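Long-range contact in S-adenosyl-L-methionine-dependent 2-deoxy-scyllo-inosamine dehydrogenase (Bacillus circulans, PDB 4M7S), which catalyses the radical S-adenosyl-L-methionine-dependent two-electron oxidation of 2-deoxy-scyllo-inosamine to amino-dideoxy-scyllo-inosose in butirosin biosynthesis, using two [4Fe-4S] clusters: residues S6-N17 / R56-L67. Residues are numbered along the deposited sequence; the frame is centred on the assembly and turned at random. Where two conformers were deposited one is given.
Sequences SMIEVEVNSQCN and RISFHFYGEPLL. With SF4 (iron/sulfur cluster), chain C.
Backbone hydrogen bonds zip strand 7-10 to strand 56-58 in parallel: Arg56 N to Ser6 O, Ile8 N to Arg56 O, Ser58 N to Ile8 O and Val10 N to Ser58 O (2.8 Å). On the face turned to helix 38-50, Ile8 CG2 lies 4.0 Å from Ile57 CG1, the two side chains side by side and pointing the same way. Beyond the strand ends Val12 CG1 meets the Phe59 ring at its edge, both residues packing on Tyr41 of that helix. Glu11 CG packs on Phe61 CB and its carboxylate carbon sits at the ring edge, carboxylate and ring planes 84° apart; its OE1 accepts from Val180 N. On the other face selenomethionine Met7, bent at chi2 and chi3, sets SE 3.1 Å from Ser58 OG, a buried hydroxyl without a polar partner. These are the first two strands of the partial TIM-barrel core of radical SAM enzymes, and the loop after the first carries Cys16, whose SG binds iron FE1 at 2.4 Å in the cluster inferred to bind S-adenosylmethionine. Between the loops Glu64 N donates to Gln15 O (3.0 Å). Asn13 ND2 donates to Glu64 O from above the carbonyl plane, while Leu67 N reaches that oxygen from the opposite face. A water donates to Asn13 O (2.6 Å) and accepts from Phe61 N.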
ATOM      1  N   SER A   6      -7.633   4.650   5.570  1.00 31.04           N
ATOM      2  CA  SER A   6      -8.066   3.434   6.235  1.00 31.55           C
ATOM      3  C   SER A   6      -7.076   2.306   5.951  1.00 30.97           C
ATOM      4  O   SER A   6      -7.062   1.292   6.645  1.00 32.36           O
ATOM      5  CB  SER A   6      -9.475   3.046   5.783  1.00 34.80           C
ATOM      6  OG  SER A   6      -9.470   2.658   4.423  1.00 37.61           O
HETATM    7  N   MSE A   7      -6.244   2.500   4.929  1.00 25.23           N
HETATM    8  CA  MSE A   7      -5.206   1.538   4.558  1.00 24.07           C
HETATM    9  C   MSE A   7      -3.919   2.299   4.277  1.00 25.57           C
HETATM   10  O   MSE A   7      -3.936   3.356   3.629  1.00 24.29           O
HETATM   11  CB  MSE A   7      -5.622   0.713   3.330  1.00 24.36           C
HETATM   12  CG  MSE A   7      -4.446   0.023   2.591  1.00 56.22           C
HETATM   13 SE   MSE A   7      -3.605  -1.516   3.515  1.00 69.69          SE
HETATM   14  CE  MSE A   7      -4.901  -2.895   3.007  1.00 51.64           C
ATOM     15  N   ILE A   8      -2.808   1.792   4.796  1.00 22.59           N
ATOM     16  CA  ILE A   8      -1.512   2.343   4.435  1.00 24.74           C
ATOM     17  C   ILE A   8      -0.620   1.225   3.910  1.00 23.64           C
ATOM     18  O   ILE A   8      -0.511   0.166   4.539  1.00 24.53           O
ATOM     19  CB  ILE A   8      -0.838   3.098   5.603  1.00 25.76           C
ATOM     20  CG1 ILE A   8       0.547   3.595   5.182  1.00 28.24           C
ATOM     21  CG2 ILE A   8      -0.730   2.219   6.855  1.00 25.57           C
ATOM     22  CD1 ILE A   8       1.084   4.681   6.079  1.00 29.92           C
ATOM     23  N   GLU A   9      -0.003   1.459   2.750  1.00 22.24           N
ATOM     24  CA  GLU A   9       0.867   0.473   2.117  1.00 26.06           C
ATOM     25  C   GLU A   9       2.298   0.930   2.271  1.00 26.80           C
ATOM     26  O   GLU A   9       2.639   2.033   1.840  1.00 27.16           O
ATOM     27  CB  GLU A   9       0.565   0.361   0.620  1.00 28.12           C
ATOM     28  CG  GLU A   9      -0.396  -0.730   0.232  1.00 34.55           C
ATOM     29  CD  GLU A   9      -0.583  -0.815  -1.269  1.00 37.20           C
ATOM     30  OE1 GLU A   9       0.425  -0.693  -1.993  1.00 38.25           O
ATOM     31  OE2 GLU A   9      -1.732  -0.985  -1.721  1.00 40.96           O
ATOM     32  N   VAL A  10       3.132   0.089   2.878  1.00 22.19           N
ATOM     33  CA  VAL A  10       4.513   0.459   3.169  1.00 23.13           C
ATOM     34  C   VAL A  10       5.497  -0.385   2.351  1.00 27.84           C
ATOM     35  O   VAL A  10       5.542  -1.613   2.490  1.00 30.36           O
ATOM     36  CB  VAL A  10       4.810   0.308   4.658  1.00 25.53           C
ATOM     37  CG1 VAL A  10       6.177   0.884   4.998  1.00 26.62           C
ATOM     38  CG2 VAL A  10       3.734   1.024   5.483  1.00 25.17           C
ATOM     39  N   GLU A  11       6.282   0.272   1.504  1.00 22.30           N
ATOM     40  CA  GLU A  11       7.305  -0.422   0.728  1.00 24.85           C
ATOM     41  C   GLU A  11       8.522  -0.740   1.605  1.00 25.59           C
ATOM     42  O   GLU A  11       9.560  -0.075   1.508  1.00 25.10           O
ATOM     43  CB  GLU A  11       7.726   0.434  -0.471  1.00 26.59           C
ATOM     44  CG  GLU A  11       8.467  -0.322  -1.565  1.00 28.31           C
ATOM     45  CD  GLU A  11       8.859   0.573  -2.731  1.00 34.94           C
ATOM     46  OE1 GLU A  11       9.066   1.797  -2.515  1.00 31.99           O
ATOM     47  OE2 GLU A  11       8.950   0.048  -3.864  1.00 40.64           O
ATOM     48  N   VAL A  12       8.405  -1.755   2.461  1.00 21.71           N
ATOM     49  CA  VAL A  12       9.530  -2.123   3.338  1.00 22.47           C
ATOM     50  C   VAL A  12      10.717  -2.686   2.541  1.00 23.49           C
ATOM     51  O   VAL A  12      11.843  -2.735   3.030  1.00 27.41           O
ATOM     52  CB  VAL A  12       9.101  -3.079   4.474  1.00 22.66           C
ATOM     53  CG1 VAL A  12       7.960  -2.457   5.275  1.00 21.93           C
ATOM     54  CG2 VAL A  12       8.680  -4.444   3.911  1.00 22.92           C
ATOM     55  N   ASN A  13      10.460  -3.114   1.309  1.00 27.15           N
ATOM     56  CA  ASN A  13      11.552  -3.400   0.388  1.00 29.43           C
ATOM     57  C   ASN A  13      11.059  -3.289  -1.042  1.00 28.08           C
ATOM     58  O   ASN A  13       9.893  -3.561  -1.323  1.00 30.99           O
ATOM     59  CB  ASN A  13      12.161  -4.775   0.653  1.00 33.54           C
ATOM     60  CG  ASN A  13      11.280  -5.896   0.181  1.00 35.94           C
ATOM     61  OD1 ASN A  13      10.207  -6.124   0.742  1.00 37.44           O
ATOM     62  ND2 ASN A  13      11.724  -6.616  -0.855  1.00 37.52           N
ATOM     63  N   SER A  14      11.945  -2.902  -1.951  1.00 28.71           N
ATOM     64  CA  SER A  14      11.514  -2.538  -3.305  1.00 33.20           C
ATOM     65  C   SER A  14      11.720  -3.648  -4.337  1.00 32.78           C
ATOM     66  O   SER A  14      11.174  -3.583  -5.435  1.00 35.14           O
ATOM     67  CB  SER A  14      12.262  -1.293  -3.757  1.00 34.06           C
ATOM     68  OG  SER A  14      13.653  -1.553  -3.793  1.00 33.68           O
ATOM     69  N   GLN A  15      12.516  -4.657  -3.999  1.00 30.77           N
ATOM     70  CA  GLN A  15      12.793  -5.726  -4.957  1.00 32.95           C
ATOM     71  C   GLN A  15      11.724  -6.804  -4.872  1.00 35.44           C
ATOM     72  O   GLN A  15      11.187  -7.082  -3.802  1.00 27.11           O
ATOM     73  CB  GLN A  15      14.190  -6.354  -4.753  1.00 30.29           C
ATOM     74  CG  GLN A  15      14.557  -7.400  -5.837  1.00 70.54           C
ATOM     75  CD  GLN A  15      15.968  -7.984  -5.714  1.00 72.94           C
ATOM     76  OE1 GLN A  15      16.435  -8.305  -4.618  1.00 74.70           O
ATOM     77  NE2 GLN A  15      16.644  -8.136  -6.851  1.00 72.22           N
ATOM     78  N   CYS A  16      11.414  -7.395  -6.015  1.00 36.75           N
ATOM     79  CA  CYS A  16      10.642  -8.624  -6.052  1.00 36.00           C
ATOM     80  C   CYS A  16      11.436  -9.701  -6.777  1.00 34.71           C
ATOM     81  O   CYS A  16      12.221  -9.393  -7.676  1.00 31.43           O
ATOM     82  CB  CYS A  16       9.320  -8.412  -6.775  1.00 35.19           C
ATOM     83  SG  CYS A  16       8.431  -9.956  -6.893  1.00 31.86           S
ATOM     84  N   ASN A  17      11.230 -10.961  -6.401  1.00 32.57           N
ATOM     85  CA  ASN A  17      11.988 -12.058  -7.002  1.00 34.17           C
ATOM     86  C   ASN A  17      11.473 -12.433  -8.389  1.00 33.16           C
ATOM     87  O   ASN A  17      12.150 -13.128  -9.148  1.00 34.90           O
ATOM     88  CB  ASN A  17      11.997 -13.290  -6.094  1.00 33.12           C
ATOM     89  CG  ASN A  17      10.605 -13.809  -5.801  1.00 32.06           C
ATOM     90  OD1 ASN A  17       9.803 -13.137  -5.145  1.00 30.52           O
ATOM     91  ND2 ASN A  17      10.309 -15.016  -6.284  1.00 33.29           N
ATOM     92  N   ARG A  56      -6.024  -0.743   8.152  1.00 25.05           N
ATOM     93  CA  ARG A  56      -5.173  -1.821   7.651  1.00 25.24           C
ATOM     94  C   ARG A  56      -3.779  -1.315   7.317  1.00 24.85           C
ATOM     95  O   ARG A  56      -3.609  -0.184   6.850  1.00 25.66           O
ATOM     96  CB  ARG A  56      -5.772  -2.453   6.398  1.00 27.88           C
ATOM     97  CG  ARG A  56      -7.265  -2.452   6.332  1.00 37.24           C
ATOM     98  CD  ARG A  56      -7.821  -3.839   6.498  1.00 44.54           C
ATOM     99  NE  ARG A  56      -9.185  -3.925   5.992  1.00 52.94           N
ATOM    100  CZ  ARG A  56     -10.252  -3.444   6.625  1.00 59.52           C
ATOM    101  NH1 ARG A  56     -10.121  -2.837   7.799  1.00 61.05           N
ATOM    102  NH2 ARG A  56     -11.453  -3.567   6.078  1.00 63.65           N
ATOM    103  N   ILE A  57      -2.780  -2.155   7.554  1.00 22.71           N
ATOM    104  CA  ILE A  57      -1.424  -1.857   7.116  1.00 23.70           C
ATOM    105  C   ILE A  57      -0.878  -3.026   6.290  1.00 21.16           C
ATOM    106  O   ILE A  57      -0.918  -4.178   6.730  1.00 21.79           O
ATOM    107  CB  ILE A  57      -0.485  -1.496   8.312  1.00 24.45           C
ATOM    108  CG1 ILE A  57       0.953  -1.268   7.837  1.00 22.49           C
ATOM    109  CG2 ILE A  57      -0.530  -2.575   9.404  1.00 22.01           C
ATOM    110  CD1 ILE A  57       1.815  -0.516   8.853  1.00 26.50           C
ATOM    111  N   SER A  58      -0.416  -2.737   5.075  1.00 24.08           N
ATOM    112  CA  SER A  58       0.271  -3.745   4.257  1.00 29.43           C
ATOM    113  C   SER A  58       1.736  -3.370   3.985  1.00 31.41           C
ATOM    114  O   SER A  58       2.126  -2.208   4.155  1.00 31.45           O
ATOM    115  CB  SER A  58      -0.486  -4.039   2.957  1.00 35.84           C
ATOM    116  OG  SER A  58      -1.025  -2.875   2.384  1.00 38.03           O
ATOM    117  N   PHE A  59       2.536  -4.356   3.569  1.00 26.50           N
ATOM    118  CA  PHE A  59       3.994  -4.209   3.510  1.00 27.49           C
ATOM    119  C   PHE A  59       4.578  -4.400   2.116  1.00 33.00           C
ATOM    120  O   PHE A  59       5.752  -4.782   1.964  1.00 33.02           O
ATOM    121  CB  PHE A  59       4.644  -5.207   4.464  1.00 25.25           C
ATOM    122  CG  PHE A  59       4.138  -5.098   5.863  1.00 25.32           C
ATOM    123  CD1 PHE A  59       4.738  -4.227   6.767  1.00 26.77           C
ATOM    124  CD2 PHE A  59       3.043  -5.842   6.276  1.00 26.03           C
ATOM    125  CE1 PHE A  59       4.274  -4.118   8.061  1.00 24.44           C
ATOM    126  CE2 PHE A  59       2.556  -5.725   7.577  1.00 25.48           C
ATOM    127  CZ  PHE A  59       3.179  -4.868   8.470  1.00 24.33           C
ATOM    128  N   HIS A  60       3.763  -4.089   1.094  0.52 30.37           N
ATOM    129  CA  HIS A  60       4.020  -4.406  -0.331  0.52 31.39           C
ATOM    130  C   HIS A  60       3.614  -3.250  -1.268  0.52 33.36           C
ATOM    131  O   HIS A  60       2.428  -2.925  -1.354  0.52 38.82           O
ATOM    132  CB  HIS A  60       3.185  -5.645  -0.700  0.52 29.29           C
ATOM    133  CG  HIS A  60       3.337  -6.117  -2.119  0.52 30.68           C
ATOM    134  ND1 HIS A  60       3.523  -7.445  -2.438  0.52 31.14           N
ATOM    135  CD2 HIS A  60       3.285  -5.455  -3.301  0.52 31.95           C
ATOM    136  CE1 HIS A  60       3.608  -7.579  -3.750  0.52 32.39           C
ATOM    137  NE2 HIS A  60       3.467  -6.387  -4.298  0.52 35.46           N
ATOM    138  N   PHE A  61       4.559  -2.648  -1.999  1.00 32.01           N
ATOM    139  CA  PHE A  61       4.173  -1.606  -2.948  1.00 30.25           C
ATOM    140  C   PHE A  61       4.290  -2.310  -4.287  1.00 31.25           C
ATOM    141  O   PHE A  61       3.281  -2.707  -4.885  1.00 32.75           O
ATOM    142  CB  PHE A  61       5.080  -0.373  -2.862  1.00 30.38           C
ATOM    143  CG  PHE A  61       4.703   0.730  -3.803  1.00 27.58           C
ATOM    144  CD1 PHE A  61       3.373   0.921  -4.177  1.00 27.72           C
ATOM    145  CD2 PHE A  61       5.676   1.566  -4.336  1.00 26.73           C
ATOM    146  CE1 PHE A  61       3.016   1.923  -5.059  1.00 26.88           C
ATOM    147  CE2 PHE A  61       5.330   2.584  -5.226  1.00 30.04           C
ATOM    148  CZ  PHE A  61       3.991   2.758  -5.593  1.00 29.72           C
ATOM    149  N   TYR A  62       5.520  -2.502  -4.747  1.00 28.59           N
ATOM    150  CA  TYR A  62       5.747  -3.328  -5.937  1.00 29.20           C
ATOM    151  C   TYR A  62       6.901  -4.294  -5.705  1.00 32.14           C
ATOM    152  O   TYR A  62       7.586  -4.723  -6.646  1.00 35.18           O
ATOM    153  CB  TYR A  62       5.996  -2.469  -7.166  1.00 30.89           C
ATOM    154  CG  TYR A  62       4.734  -1.906  -7.776  1.00 34.81           C
ATOM    155  CD1 TYR A  62       4.000  -2.637  -8.703  1.00 33.88           C
ATOM    156  CD2 TYR A  62       4.274  -0.646  -7.419  1.00 35.40           C
ATOM    157  CE1 TYR A  62       2.843  -2.122  -9.267  1.00 36.45           C
ATOM    158  CE2 TYR A  62       3.117  -0.122  -7.973  1.00 33.76           C
ATOM    159  CZ  TYR A  62       2.407  -0.865  -8.890  1.00 38.16           C
ATOM    160  OH  TYR A  62       1.264  -0.336  -9.437  1.00 41.30           O
ATOM    161  N   GLY A  63       7.111  -4.629  -4.439  1.00 32.77           N
ATOM    162  CA  GLY A  63       8.147  -5.576  -4.066  1.00 33.85           C
ATOM    163  C   GLY A  63       7.559  -6.713  -3.258  1.00 31.05           C
ATOM    164  O   GLY A  63       6.390  -6.668  -2.867  1.00 31.87           O
ATOM    165  N   GLU A  64       8.373  -7.737  -3.013  1.00 25.69           N
ATOM    166  CA  GLU A  64       7.952  -8.901  -2.247  1.00 20.17           C
ATOM    167  C   GLU A  64       8.328  -8.704  -0.784  1.00 18.81           C
ATOM    168  O   GLU A  64       9.518  -8.641  -0.456  1.00 21.93           O
ATOM    169  CB  GLU A  64       8.652 -10.151  -2.800  1.00 19.49           C
ATOM    170  CG  GLU A  64       8.381 -11.407  -2.002  1.00 19.99           C
ATOM    171  CD  GLU A  64       6.886 -11.636  -1.763  1.00 22.64           C
ATOM    172  OE1 GLU A  64       6.523 -12.036  -0.634  1.00 21.59           O
ATOM    173  OE2 GLU A  64       6.086 -11.435  -2.707  1.00 23.92           O
ATOM    174  N   PRO A  65       7.324  -8.606   0.107  1.00 20.56           N
ATOM    175  CA  PRO A  65       7.655  -8.317   1.509  1.00 22.41           C
ATOM    176  C   PRO A  65       8.453  -9.434   2.192  1.00 22.50           C
ATOM    177  O   PRO A  65       9.257  -9.134   3.069  1.00 23.47           O
ATOM    178  CB  PRO A  65       6.280  -8.128   2.180  1.00 20.47           C
ATOM    179  CG  PRO A  65       5.303  -8.851   1.280  1.00 24.27           C
ATOM    180  CD  PRO A  65       5.871  -8.726  -0.125  1.00 23.26           C
ATOM    181  N   LEU A  66       8.254 -10.690   1.804  1.00 21.58           N
ATOM    182  CA  LEU A  66       9.015 -11.787   2.421  1.00 25.03           C
ATOM    183  C   LEU A  66      10.508 -11.761   2.080  1.00 25.02           C
ATOM    184  O   LEU A  66      11.286 -12.567   2.598  1.00 27.94           O
ATOM    185  CB  LEU A  66       8.423 -13.157   2.075  1.00 27.24           C
ATOM    186  CG  LEU A  66       6.998 -13.477   2.534  1.00 35.13           C
ATOM    187  CD1 LEU A  66       6.857 -14.965   2.797  1.00 40.18           C
ATOM    188  CD2 LEU A  66       6.604 -12.703   3.765  1.00 34.72           C
ATOM    189  N   LEU A  67      10.903 -10.844   1.200  1.00 23.50           N
ATOM    190  CA  LEU A  67      12.311 -10.653   0.876  1.00 23.19           C
ATOM    191  C   LEU A  67      12.953  -9.657   1.838  1.00 25.28           C
ATOM    192  O   LEU A  67      14.167  -9.530   1.894  1.00 26.09           O
ATOM    193  CB  LEU A  67      12.481 -10.160  -0.563  1.00 25.70           C
ATOM    194  CG  LEU A  67      12.638 -11.226  -1.649  1.00 30.21           C
ATOM    195  CD1 LEU A  67      12.855 -10.599  -3.029  1.00 30.35           C
ATOM    196  CD2 LEU A  67      13.810 -12.116  -1.290  1.00 32.34           C
TER
HETATM  197 FE1  SF4 C 502       6.578  -9.248  -8.260  1.00 28.73          FE
HETATM  198 FE2  SF4 C 502       5.158 -10.137 -10.328  1.00 28.21          FE
HETATM  199 FE3  SF4 C 502       5.207  -7.532  -9.813  1.00 31.04          FE
HETATM  200 FE4  SF4 C 502       3.890  -9.176  -8.104  1.00 32.45          FE
HETATM  201  S1  SF4 C 502       3.317  -8.736 -10.283  1.00 29.64           S
HETATM  202  S2  SF4 C 502       5.315  -7.485  -7.511  1.00 32.88           S
HETATM  203  S3  SF4 C 502       5.190 -11.077  -8.228  1.00 28.53           S
HETATM  204  S4  SF4 C 502       7.015  -8.804 -10.489  1.00 26.58           S
HETATM  205  O   HOH W   1       7.545  -4.962   0.175  1.00 33.69           O
HETATM  206  O   HOH W   2       7.301  -3.413  -1.768  1.00 44.11           O